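Local structure of protein SeqA (Vibrio cholerae, 3SK7) at residues T33-D38 / T78-I83; L29-L34 / A40-A45; Q97-M102 / D107-V112; A18-K21 / D25-M28. The protein binds pairs of hemimethylated GATC sequences in the origin region oriC and thereby blocks re-initiation, so that chromosome replication starts exactly once per cell cycle. All coordinates share one frame; numbering follows the deposited sequence.

Interaction 1 of 4, residues T33-D38 / T78-I83; sequences TLHRID and TPFWVI
H35, close to the C-terminal end of helix 23-37, lays its imidazole against T78, P79 and F80, the residues that lead into strand 81-82. The contact illustrates how one ring can join a helix to an irregular segment without a single hydrogen bond between them. Its tight part is the methyl of T78: CG2 sits over one face of the H35 ring, 3.9 Å from the centroid and 28° off the ring normal, a CH-pi contact. The imidazole reaches that methyl because CG of H35 is anti to the backbone N (chi1 176°), which carries the ring outward from the helix. T78 OG1 is turned to other work. It accepts from the backbone N of F80 at 3.0 Å, closing an ST turn, and it is also bonded to the backbone O of I75, so the methyl is the part left to face the histidine. On the inner, buried side F80 meets the histidine differently: H35 CD2 stands at the edge of the phenyl, near its plane, 3.9 Å from F80 CE2. The two rings are inclined at 72°, an oblique pairing.

Toward solvent the fit is looser and smaller. P79, an exposed residue, brings only CD near H35 NE2, at 3.7 Å and obliquely.

Around this point several elements converge. F80 also packs on S43 and M47 of helix 39-47. Beyond F80 the chain enters strand 81-82, the central strand of a small antiparallel sheet, flanked by 56-57 and 73-74.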
loop_
_atom_site.group_PDB
_atom_site.type_symbol
_atom_site.label_atom_id
_atom_site.label_comp_id
_atom_site.label_asym_id
_atom_site.label_seq_id
_atom_site.Cartn_x
_atom_site.Cartn_y
_atom_site.Cartn_z
ATOM N N THR A 33 6.655 -2.016 -1.009
ATOM C CA THR A 33 7.655 -2.205 0.036
ATOM C C THR A 33 7.123 -3.087 1.164
ATOM O O THR A 33 7.833 -3.948 1.682
ATOM C CB THR A 33 8.134 -0.871 0.588
ATOM O OG1 THR A 33 8.752 -0.107 -0.452
ATOM C CG2 THR A 33 9.155 -1.078 1.701
ATOM N N LEU A 34 5.868 -2.870 1.543
ATOM C CA LEU A 34 5.246 -3.695 2.575
ATOM C C LEU A 34 5.244 -5.144 2.150
ATOM O O LEU A 34 5.515 -6.050 2.960
ATOM C CB LEU A 34 3.822 -3.217 2.868
ATOM C CG LEU A 34 3.736 -1.898 3.636
ATOM C CD1 LEU A 34 2.333 -1.367 3.569
ATOM C CD2 LEU A 34 4.141 -2.055 5.071
ATOM N N HIS A 35 4.927 -5.384 0.881
ATOM C CA HIS A 35 4.952 -6.746 0.369
ATOM C C HIS A 35 6.355 -7.351 0.380
ATOM O O HIS A 35 6.536 -8.522 0.715
ATOM C CB HIS A 35 4.372 -6.781 -1.039
ATOM C CG HIS A 35 4.432 -8.126 -1.700
ATOM N ND1 HIS A 35 5.479 -8.512 -2.488
ATOM C CD2 HIS A 35 3.553 -9.154 -1.674
ATOM C CE1 HIS A 35 5.248 -9.747 -2.944
ATOM N NE2 HIS A 35 4.091 -10.148 -2.465
ATOM N N ARG A 36 7.340 -6.564 -0.012
ATOM C CA ARG A 36 8.726 -6.997 0.020
ATOM C C ARG A 36 9.169 -7.391 1.423
ATOM O O ARG A 36 9.864 -8.410 1.617
ATOM C CB ARG A 36 9.632 -5.879 -0.504
ATOM C CG ARG A 36 11.095 -6.260 -0.512
ATOM C CD ARG A 36 11.939 -5.271 -1.302
ATOM N NE ARG A 36 11.923 -3.923 -0.746
ATOM C CZ ARG A 36 12.599 -3.541 0.341
ATOM N NH1 ARG A 36 12.532 -2.278 0.764
ATOM N NH2 ARG A 36 13.332 -4.423 1.023
ATOM N N ILE A 37 8.775 -6.580 2.407
ATOM C CA ILE A 37 9.173 -6.812 3.791
ATOM C C ILE A 37 8.605 -8.096 4.376
ATOM O O ILE A 37 9.293 -8.804 5.120
ATOM C CB ILE A 37 8.739 -5.606 4.692
ATOM C CG1 ILE A 37 9.615 -4.404 4.393
ATOM C CG2 ILE A 37 8.798 -5.977 6.166
ATOM C CD1 ILE A 37 9.072 -3.152 5.012
ATOM N N ASP A 38 7.340 -8.397 4.083
ATOM C CA ASP A 38 6.712 -9.608 4.604
ATOM C C ASP A 38 5.535 -9.985 3.702
ATOM O O ASP A 38 4.409 -9.562 3.911
ATOM C CB ASP A 38 6.234 -9.405 6.044
ATOM C CG ASP A 38 5.773 -10.689 6.701
ATOM O OD1 ASP A 38 5.378 -11.637 5.976
ATOM O OD2 ASP A 38 5.792 -10.730 7.954
ATOM N N THR A 78 4.746 -7.164 -7.250
ATOM C CA THR A 78 3.837 -8.031 -6.494
ATOM C C THR A 78 2.844 -8.652 -7.459
ATOM O O THR A 78 2.708 -8.203 -8.589
ATOM C CB THR A 78 3.004 -7.286 -5.378
ATOM O OG1 THR A 78 1.854 -6.710 -5.951
ATOM C CG2 THR A 78 3.792 -6.224 -4.688
ATOM N N PRO A 79 2.108 -9.661 -6.988
ATOM C CA PRO A 79 1.044 -10.276 -7.783
ATOM C C PRO A 79 -0.311 -9.603 -7.584
ATOM O O PRO A 79 -1.327 -10.077 -8.087
ATOM C CB PRO A 79 0.997 -11.701 -7.244
ATOM C CG PRO A 79 1.425 -11.582 -5.850
ATOM C CD PRO A 79 2.450 -10.483 -5.818
ATOM N N PHE A 80 -0.335 -8.511 -6.842
ATOM C CA PHE A 80 -1.578 -7.866 -6.438
ATOM C C PHE A 80 -1.929 -6.613 -7.225
ATOM O O PHE A 80 -1.060 -6.001 -7.867
ATOM C CB PHE A 80 -1.539 -7.571 -4.925
ATOM C CG PHE A 80 -1.362 -8.802 -4.085
ATOM C CD1 PHE A 80 -2.373 -9.751 -3.979
ATOM C CD2 PHE A 80 -0.169 -9.070 -3.448
ATOM C CE1 PHE A 80 -2.208 -10.889 -3.223
ATOM C CE2 PHE A 80 -0.019 -10.232 -2.694
ATOM C CZ PHE A 80 -1.047 -11.131 -2.606
ATOM N N TRP A 81 -3.205 -6.240 -7.143
ATOM C CA TRP A 81 -3.812 -5.083 -7.767
ATOM C C TRP A 81 -4.569 -4.321 -6.698
ATOM O O TRP A 81 -5.023 -4.913 -5.703
ATOM C CB TRP A 81 -4.814 -5.514 -8.846
ATOM C CG TRP A 81 -4.157 -6.128 -10.061
ATOM C CD1 TRP A 81 -3.522 -7.336 -10.141
ATOM C CD2 TRP A 81 -4.056 -5.534 -11.350
ATOM N NE1 TRP A 81 -3.025 -7.526 -11.416
ATOM C CE2 TRP A 81 -3.332 -6.426 -12.171
ATOM C CE3 TRP A 81 -4.497 -4.333 -11.895
ATOM C CZ2 TRP A 81 -3.051 -6.150 -13.506
ATOM C CZ3 TRP A 81 -4.231 -4.073 -13.218
ATOM C CH2 TRP A 81 -3.510 -4.971 -14.007
ATOM N N VAL A 82 -4.690 -3.006 -6.897
ATOM C CA VAL A 82 -5.411 -2.152 -5.958
ATOM C C VAL A 82 -6.269 -1.145 -6.696
ATOM O O VAL A 82 -5.920 -0.721 -7.792
ATOM C CB VAL A 82 -4.423 -1.454 -4.998
ATOM C CG1 VAL A 82 -3.494 -0.487 -5.728
ATOM C CG2 VAL A 82 -5.133 -0.727 -3.894
ATOM N N ILE A 83 -7.413 -0.793 -6.127
ATOM C CA ILE A 83 -8.245 0.243 -6.704
ATOM C C ILE A 83 -7.628 1.633 -6.463
ATOM O O ILE A 83 -7.052 1.908 -5.403
ATOM C CB ILE A 83 -9.697 0.173 -6.223
ATOM C CG1 ILE A 83 -9.824 0.577 -4.762
ATOM C CG2 ILE A 83 -10.263 -1.233 -6.445
ATOM C CD1 ILE A 83 -11.262 0.673 -4.307
#

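Interaction 2 of 4, residues L29-L34 / A40-A45; sequences LILSTL and ASFSEA
The phenyl ring of F42 is the one flat group in this contact, and the atoms of helix 23-37 that meet it, L34 CB and L31 O, approach obliquely, neither squarely over a face nor in the ring plane. Both gather at the same side of the ring, around CD2 and CE2. The methylene of L34 is close to CD2, with CB 3.7 Å from that atom, while the carbonyl oxygen of L31 lies 3.5 Å from F42 CE2. A third group, the CD2 methyl of L31, stands 4.1 Å from F42 CE2, and the leucine and phenylalanine side chains cross there at about a right angle. The ring can span the gap between the helices because F42 CG is anti to its own N (chi1 -178°), which sends the phenyl across to the turn formed by L31 and L34. The remaining surroundings of F42 include the H35 ring, whose plane is turned about 85° from that of the phenyl.

The contact joins helix 23-37 to helix 39-47 just after the chain turns between them, with the CA atoms of L34 and F42 6.5 Å apart. It is a worked case of a buried aromatic residue packing between two consecutive helices joined by a short turn. L34 extends the same core to M8 of helix 3-12 and M99 of helix 88-101.

No hydrogen bond links the two segments, and all three touching residues are buried. The chemistry therefore implies cohesion by shape and the exclusion of water, with the L31 carbonyl oxygen lying obliquely above the CE2 side of the phenyl, a van der Waals contact of a polar atom in an otherwise apolar interface.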
loop_
_atom_site.group_PDB
_atom_site.type_symbol
_atom_site.label_atom_id
_atom_site.label_comp_id
_atom_site.label_asym_id
_atom_site.label_seq_id
_atom_site.Cartn_x
_atom_site.Cartn_y
_atom_site.Cartn_z
ATOM N N LEU A 29 4.598 2.652 -4.039
ATOM C CA LEU A 29 5.884 2.211 -3.538
ATOM C C LEU A 29 5.780 1.744 -2.082
ATOM O O LEU A 29 6.427 0.789 -1.683
ATOM C CB LEU A 29 6.931 3.311 -3.695
ATOM C CG LEU A 29 8.353 2.979 -3.261
ATOM C CD1 LEU A 29 8.842 1.693 -3.900
ATOM C CD2 LEU A 29 9.283 4.127 -3.601
ATOM N N ILE A 30 4.954 2.408 -1.300
ATOM C CA ILE A 30 4.691 1.948 0.063
ATOM C C ILE A 30 4.112 0.522 0.070
ATOM O O ILE A 30 4.598 -0.362 0.809
ATOM C CB ILE A 30 3.734 2.905 0.778
ATOM C CG1 ILE A 30 4.467 4.169 1.216
ATOM C CG2 ILE A 30 3.098 2.253 2.014
ATOM C CD1 ILE A 30 3.555 5.350 1.520
ATOM N N LEU A 31 3.096 0.286 -0.763
ATOM C CA LEU A 31 2.520 -1.053 -0.861
ATOM C C LEU A 31 3.537 -2.090 -1.358
ATOM O O LEU A 31 3.637 -3.188 -0.803
ATOM C CB LEU A 31 1.290 -1.052 -1.739
ATOM C CG LEU A 31 0.093 -0.260 -1.206
ATOM C CD1 LEU A 31 -0.923 -0.056 -2.312
ATOM C CD2 LEU A 31 -0.545 -0.949 -0.030
ATOM N N SER A 32 4.298 -1.740 -2.386
ATOM C CA SER A 32 5.309 -2.665 -2.893
ATOM C C SER A 32 6.293 -3.018 -1.797
ATOM O O SER A 32 6.752 -4.169 -1.698
ATOM C CB SER A 32 6.082 -2.053 -4.065
ATOM O OG SER A 32 5.274 -1.871 -5.219
ATOM N N THR A 33 6.655 -2.016 -1.009
ATOM C CA THR A 33 7.655 -2.205 0.036
ATOM C C THR A 33 7.123 -3.087 1.164
ATOM O O THR A 33 7.833 -3.948 1.682
ATOM C CB THR A 33 8.134 -0.871 0.588
ATOM O OG1 THR A 33 8.752 -0.107 -0.452
ATOM C CG2 THR A 33 9.155 -1.078 1.701
ATOM N N LEU A 34 5.868 -2.870 1.543
ATOM C CA LEU A 34 5.246 -3.695 2.575
ATOM C C LEU A 34 5.244 -5.144 2.150
ATOM O O LEU A 34 5.515 -6.050 2.960
ATOM C CB LEU A 34 3.822 -3.217 2.868
ATOM C CG LEU A 34 3.736 -1.898 3.636
ATOM C CD1 LEU A 34 2.333 -1.367 3.569
ATOM C CD2 LEU A 34 4.141 -2.055 5.071
ATOM N N ALA A 40 3.881 -12.739 3.188
ATOM C CA ALA A 40 2.807 -13.540 3.770
ATOM C C ALA A 40 1.829 -12.693 4.572
ATOM O O ALA A 40 0.603 -12.829 4.446
ATOM C CB ALA A 40 3.386 -14.636 4.662
ATOM N N SER A 41 2.385 -11.806 5.398
ATOM C CA SER A 41 1.601 -10.893 6.206
ATOM C C SER A 41 0.815 -9.911 5.318
ATOM O O SER A 41 -0.367 -9.632 5.540
ATOM C CB SER A 41 2.547 -10.157 7.145
ATOM O OG SER A 41 1.829 -9.314 7.986
ATOM N N PHE A 42 1.491 -9.404 4.293
ATOM C CA PHE A 42 0.860 -8.487 3.338
ATOM C C PHE A 42 -0.301 -9.166 2.624
ATOM O O PHE A 42 -1.395 -8.580 2.491
ATOM C CB PHE A 42 1.873 -7.989 2.314
ATOM C CG PHE A 42 1.308 -7.017 1.327
ATOM C CD1 PHE A 42 0.784 -7.457 0.117
ATOM C CD2 PHE A 42 1.318 -5.656 1.591
ATOM C CE1 PHE A 42 0.280 -6.555 -0.778
ATOM C CE2 PHE A 42 0.829 -4.755 0.669
ATOM C CZ PHE A 42 0.316 -5.199 -0.502
ATOM N N SER A 43 -0.069 -10.403 2.169
ATOM C CA SER A 43 -1.095 -11.170 1.469
ATOM C C SER A 43 -2.326 -11.339 2.353
ATOM O O SER A 43 -3.472 -11.112 1.907
ATOM C CB SER A 43 -0.553 -12.536 1.051
ATOM O OG SER A 43 -1.550 -13.293 0.373
ATOM N N GLU A 44 -2.103 -11.734 3.599
ATOM C CA GLU A 44 -3.232 -11.944 4.501
ATOM C C GLU A 44 -4.000 -10.635 4.697
ATOM O O GLU A 44 -5.238 -10.606 4.715
ATOM C CB GLU A 44 -2.788 -12.487 5.866
ATOM C CG GLU A 44 -3.964 -12.976 6.731
ATOM C CD GLU A 44 -4.712 -11.868 7.469
ATOM O OE1 GLU A 44 -4.132 -10.785 7.767
ATOM O OE2 GLU A 44 -5.916 -12.092 7.744
ATOM N N ALA A 45 -3.258 -9.544 4.879
ATOM C CA ALA A 45 -3.868 -8.270 5.203
ATOM C C ALA A 45 -4.673 -7.669 4.072
ATOM O O ALA A 45 -5.621 -6.926 4.317
ATOM C CB ALA A 45 -2.804 -7.302 5.662
#

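Interaction 3 of 4, residues Q97-M102 / D107-V112; sequences QVMVRM and DIIEKV
Helices 88-101 and 106-114 form an antiparallel helical hairpin, two consecutive helices joined by a short connection, and M99 and I109 touch close to that connection. The axes of 97-101 and 107-112 run at 160° and come within 10.2 Å of each other. At that spacing methionine, valine and isoleucine side chains fill the gap.

The side chains of M99 and I109 run antiparallel alongside one another. M99 CB touches I109 CG1 at 3.8 Å, so the base of the methionine rests against the branch of the isoleucine that reaches across. Further out, the methionine chain bends at its last torsion (chi3 72°), which turns CE away from a straight extension and back over I109 CG1, 4.0 Å away. CE also comes near I108 CG2, a looser approach on the flank of the second helix. One turn further along that helix, V112 receives the sulfur.

The interface is buried around M99, but V100 lies at its exposed margin, where the hairpin opens to solvent. Both M99 and I109 also pack on F104 in the connection. On other sides M99 meets L34 of helix 23-37, while V112 reaches I30 of that helix and M8 and L12 of helix 3-12, which ties the hairpin to the helical core.

At the exposed margin, I109 CD1 ends 3.7 Å from V100 CG2, the side chains crossing at about a right angle; at the inner end, M99 SD lies 3.9 Å from V112 CG1.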
loop_
_atom_site.group_PDB
_atom_site.type_symbol
_atom_site.label_atom_id
_atom_site.label_comp_id
_atom_site.label_asym_id
_atom_site.label_seq_id
_atom_site.Cartn_x
_atom_site.Cartn_y
_atom_site.Cartn_z
ATOM N N GLN A 97 -4.924 0.539 7.312
ATOM C CA GLN A 97 -5.605 -0.728 7.544
ATOM C C GLN A 97 -4.662 -1.899 7.323
ATOM O O GLN A 97 -4.579 -2.865 8.155
ATOM C CB GLN A 97 -6.819 -0.866 6.620
ATOM C CG GLN A 97 -7.991 0.015 7.016
ATOM C CD GLN A 97 -9.044 0.177 5.926
ATOM O OE1 GLN A 97 -9.117 -0.604 4.973
ATOM N NE2 GLN A 97 -9.874 1.207 6.073
ATOM N N VAL A 98 -3.923 -1.841 6.220
ATOM C CA VAL A 98 -2.978 -2.898 5.921
ATOM C C VAL A 98 -1.873 -2.997 6.990
ATOM O O VAL A 98 -1.548 -4.095 7.481
ATOM C CB VAL A 98 -2.351 -2.678 4.538
ATOM C CG1 VAL A 98 -1.166 -3.597 4.307
ATOM C CG2 VAL A 98 -3.391 -2.885 3.427
ATOM N N MET A 99 -1.286 -1.857 7.338
ATOM C CA MET A 99 -0.161 -1.861 8.248
ATOM C C MET A 99 -0.587 -2.257 9.657
ATOM O O MET A 99 0.151 -2.940 10.356
ATOM C CB MET A 99 0.529 -0.497 8.271
ATOM C CG MET A 99 1.325 -0.208 7.019
ATOM S SD MET A 99 2.344 1.277 7.100
ATOM C CE MET A 99 3.599 0.714 8.205
ATOM N N VAL A 100 -1.777 -1.835 10.080
ATOM C CA VAL A 100 -2.289 -2.258 11.378
ATOM C C VAL A 100 -2.452 -3.771 11.423
ATOM O O VAL A 100 -2.049 -4.429 12.419
ATOM C CB VAL A 100 -3.644 -1.581 11.686
ATOM C CG1 VAL A 100 -4.327 -2.272 12.831
ATOM C CG2 VAL A 100 -3.440 -0.130 12.031
ATOM N N ARG A 101 -3.038 -4.337 10.370
ATOM C CA ARG A 101 -3.232 -5.774 10.320
ATOM C C ARG A 101 -1.917 -6.560 10.261
ATOM O O ARG A 101 -1.814 -7.664 10.819
ATOM C CB ARG A 101 -4.109 -6.131 9.153
ATOM C CG ARG A 101 -4.430 -7.566 9.054
ATOM C CD ARG A 101 -5.341 -8.003 10.181
ATOM N NE ARG A 101 -5.879 -9.314 9.871
ATOM C CZ ARG A 101 -6.986 -9.807 10.394
ATOM N NH1 ARG A 101 -7.380 -11.000 10.011
ATOM N NH2 ARG A 101 -7.677 -9.110 11.287
ATOM N N MET A 102 -0.916 -5.976 9.610
ATOM C CA MET A 102 0.396 -6.602 9.556
ATOM C C MET A 102 1.177 -6.496 10.867
ATOM O O MET A 102 2.249 -7.076 10.994
ATOM C CB MET A 102 1.240 -5.975 8.430
ATOM C CG MET A 102 0.793 -6.304 7.009
ATOM S SD MET A 102 1.798 -5.517 5.739
ATOM C CE MET A 102 3.317 -6.451 5.829
ATOM N N ASP A 107 3.154 4.458 15.530
ATOM C CA ASP A 107 4.102 5.555 15.303
ATOM C C ASP A 107 4.602 5.598 13.844
ATOM O O ASP A 107 4.513 6.629 13.148
ATOM C CB ASP A 107 5.280 5.402 16.263
ATOM C CG ASP A 107 4.837 5.212 17.709
ATOM O OD1 ASP A 107 4.641 6.215 18.426
ATOM O OD2 ASP A 107 4.678 4.049 18.143
ATOM N N ILE A 108 5.112 4.459 13.388
ATOM C CA ILE A 108 5.606 4.375 12.019
ATOM C C ILE A 108 4.441 4.467 11.024
ATOM O O ILE A 108 4.597 5.013 9.942
ATOM C CB ILE A 108 6.416 3.075 11.761
ATOM C CG1 ILE A 108 7.106 3.116 10.399
ATOM C CG2 ILE A 108 5.529 1.835 11.842
ATOM C CD1 ILE A 108 8.027 4.341 10.203
ATOM N N ILE A 109 3.266 3.980 11.413
ATOM C CA ILE A 109 2.120 4.032 10.515
ATOM C C ILE A 109 1.733 5.490 10.239
ATOM O O ILE A 109 1.447 5.875 9.109
ATOM C CB ILE A 109 0.905 3.265 11.086
ATOM C CG1 ILE A 109 1.229 1.785 11.243
ATOM C CG2 ILE A 109 -0.270 3.457 10.185
ATOM C CD1 ILE A 109 0.081 0.966 11.771
ATOM N N GLU A 110 1.717 6.304 11.281
ATOM C CA GLU A 110 1.441 7.724 11.125
ATOM C C GLU A 110 2.462 8.385 10.200
ATOM O O GLU A 110 2.081 9.171 9.319
ATOM C CB GLU A 110 1.444 8.420 12.494
ATOM C CG GLU A 110 1.124 9.926 12.419
ATOM C CD GLU A 110 1.338 10.676 13.723
ATOM O OE1 GLU A 110 1.970 10.103 14.643
ATOM O OE2 GLU A 110 0.880 11.845 13.817
ATOM N N LYS A 111 3.749 8.077 10.386
ATOM C CA LYS A 111 4.741 8.683 9.486
ATOM C C LYS A 111 4.569 8.248 8.040
ATOM O O LYS A 111 4.698 9.057 7.118
ATOM C CB LYS A 111 6.161 8.400 9.963
ATOM C CG LYS A 111 6.397 8.883 11.400
ATOM C CD LYS A 111 7.733 8.487 11.908
ATOM C CE LYS A 111 7.863 8.850 13.380
ATOM N NZ LYS A 111 7.668 10.309 13.635
ATOM N N VAL A 112 4.272 6.971 7.836
ATOM C CA VAL A 112 4.132 6.454 6.483
ATOM C C VAL A 112 2.888 7.044 5.790
ATOM O O VAL A 112 2.963 7.505 4.640
ATOM C CB VAL A 112 4.064 4.911 6.493
ATOM C CG1 VAL A 112 3.670 4.357 5.138
ATOM C CG2 VAL A 112 5.400 4.311 6.892
#

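Interaction 4 of 4, residues A18-K21 / D25-M28; sequences AGLK and DRFM
This is a local surface contact in which the connection after helix 15-18 folds back on the first turns of helix 23-37, with L20 lying against D25 and R26. Here L20 supplies apolar packing while R26 of the next helix bonds to the connection's backbone.

The apolar share belongs to L20. Its CD1 methyl rests 3.6 Å from the backbone oxygen of D25, and CD2 lies 4.1 Å from D25 CB, the two side chains crossing at about a right angle. L20 CB meets the aliphatic stem of R26 at CG, 3.8 Å away.

From there the arginine turns back: its chain bends at chi3 (-72°), bringing the edge of the guanidinium to the connection. NH1 donates to the backbone O of L20 at 2.9 Å, with a bent N-H...O angle of 138°. The oxygen lies in the guanidinium plane, but NH1 stands above the carbonyl plane and not on a lone pair. A water, also at the guanidinium edge, accepts from R26 NH2 and donates to K21 O.

NH2 has a stronger partner in the C-terminal carboxylate of I116, with which it forms a salt bridge. The charge of R26 is thus probably balanced by the chain terminus, while NH1 serves the L20 carbonyl directly and NH2 also reaches K21 O through the water; a single guanidinium thereby brings the connection, helix 23-37 and the C-terminus together.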
loop_
_atom_site.group_PDB
_atom_site.type_symbol
_atom_site.label_atom_id
_atom_site.label_comp_id
_atom_site.label_asym_id
_atom_site.label_seq_id
_atom_site.Cartn_x
_atom_site.Cartn_y
_atom_site.Cartn_z
ATOM N N ALA A 18 11.874 9.924 -2.125
ATOM C CA ALA A 18 11.930 11.380 -2.078
ATOM C C ALA A 18 11.661 12.010 -3.397
ATOM O O ALA A 18 11.167 13.139 -3.475
ATOM C CB ALA A 18 13.313 11.838 -1.593
ATOM N N GLY A 19 12.010 11.288 -4.447
ATOM C CA GLY A 19 11.899 11.804 -5.796
ATOM C C GLY A 19 10.477 11.831 -6.311
ATOM O O GLY A 19 10.181 12.434 -7.328
ATOM N N LEU A 20 9.585 11.140 -5.622
ATOM C CA LEU A 20 8.216 10.976 -6.097
ATOM C C LEU A 20 7.350 12.168 -5.713
ATOM O O LEU A 20 7.117 12.414 -4.547
ATOM C CB LEU A 20 7.614 9.699 -5.506
ATOM C CG LEU A 20 8.321 8.382 -5.820
ATOM C CD1 LEU A 20 7.644 7.239 -5.109
ATOM C CD2 LEU A 20 8.404 8.144 -7.343
ATOM N N LYS A 21 6.852 12.898 -6.698
ATOM C CA LYS A 21 6.073 14.106 -6.422
ATOM C C LYS A 21 4.573 13.871 -6.323
ATOM O O LYS A 21 3.814 14.759 -5.903
ATOM C CB LYS A 21 6.338 15.154 -7.498
ATOM C CG LYS A 21 7.781 15.583 -7.596
ATOM C CD LYS A 21 7.933 16.809 -8.499
ATOM C CE LYS A 21 7.402 16.590 -9.918
ATOM N NZ LYS A 21 8.076 15.447 -10.594
ATOM N N ASP A 25 2.188 7.393 -6.693
ATOM C CA ASP A 25 3.428 6.658 -6.796
ATOM C C ASP A 25 4.008 6.374 -5.420
ATOM O O ASP A 25 4.580 5.317 -5.193
ATOM C CB ASP A 25 4.430 7.408 -7.652
ATOM C CG ASP A 25 3.944 7.565 -9.088
ATOM O OD1 ASP A 25 3.491 6.563 -9.719
ATOM O OD2 ASP A 25 3.995 8.697 -9.556
ATOM N N ARG A 26 3.801 7.300 -4.481
ATOM C CA ARG A 26 4.240 7.074 -3.144
ATOM C C ARG A 26 3.402 5.940 -2.532
ATOM O O ARG A 26 3.940 5.033 -1.891
ATOM C CB ARG A 26 4.069 8.328 -2.322
ATOM C CG ARG A 26 4.990 9.442 -2.770
ATOM C CD ARG A 26 5.148 10.529 -1.725
ATOM N NE ARG A 26 3.952 11.339 -1.603
ATOM C CZ ARG A 26 3.738 12.456 -2.292
ATOM N NH1 ARG A 26 4.628 12.871 -3.167
ATOM N NH2 ARG A 26 2.628 13.161 -2.129
ATOM N N PHE A 27 2.088 6.006 -2.750
ATOM C CA PHE A 27 1.140 4.962 -2.331
ATOM C C PHE A 27 1.600 3.604 -2.853
ATOM O O PHE A 27 1.712 2.627 -2.109
ATOM C CB PHE A 27 -0.240 5.341 -2.849
ATOM C CG PHE A 27 -1.328 4.324 -2.625
ATOM C CD1 PHE A 27 -1.794 4.048 -1.359
ATOM C CD2 PHE A 27 -1.929 3.706 -3.693
ATOM C CE1 PHE A 27 -2.852 3.178 -1.165
ATOM C CE2 PHE A 27 -2.979 2.837 -3.494
ATOM C CZ PHE A 27 -3.428 2.570 -2.231
ATOM N N MET A 28 1.847 3.536 -4.153
ATOM C CA MET A 28 2.285 2.294 -4.761
ATOM C C MET A 28 3.618 1.753 -4.221
ATOM O O MET A 28 3.749 0.541 -3.979
ATOM C CB MET A 28 2.348 2.431 -6.282
ATOM C CG MET A 28 0.992 2.532 -6.967
ATOM S SD MET A 28 -0.039 1.115 -6.602
ATOM C CE MET A 28 -1.143 1.055 -7.966
HETATM O O HOH W 1 1.812 15.501 -3.727
#

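In the fold
Helix 23-37 unites three of the four contacts: interaction 4 near its start, then interactions 2 and 1, which share T33 and L34 and have centres about 4 Å apart. Interaction 4 comes first along the chain, interactions 1 and 2 start from the same part of the helix, and interaction 3 closes last. Its centre lies about 11 Å from that of interaction 2, to which it is joined by the E44-R101 salt bridge and by packing of I30 on V112. Interactions 3 and 4, about 17 Å apart between centres, do not touch. One central helix therefore connects sheet, hairpin and surface connection within a single compact SeqA C-terminal domain.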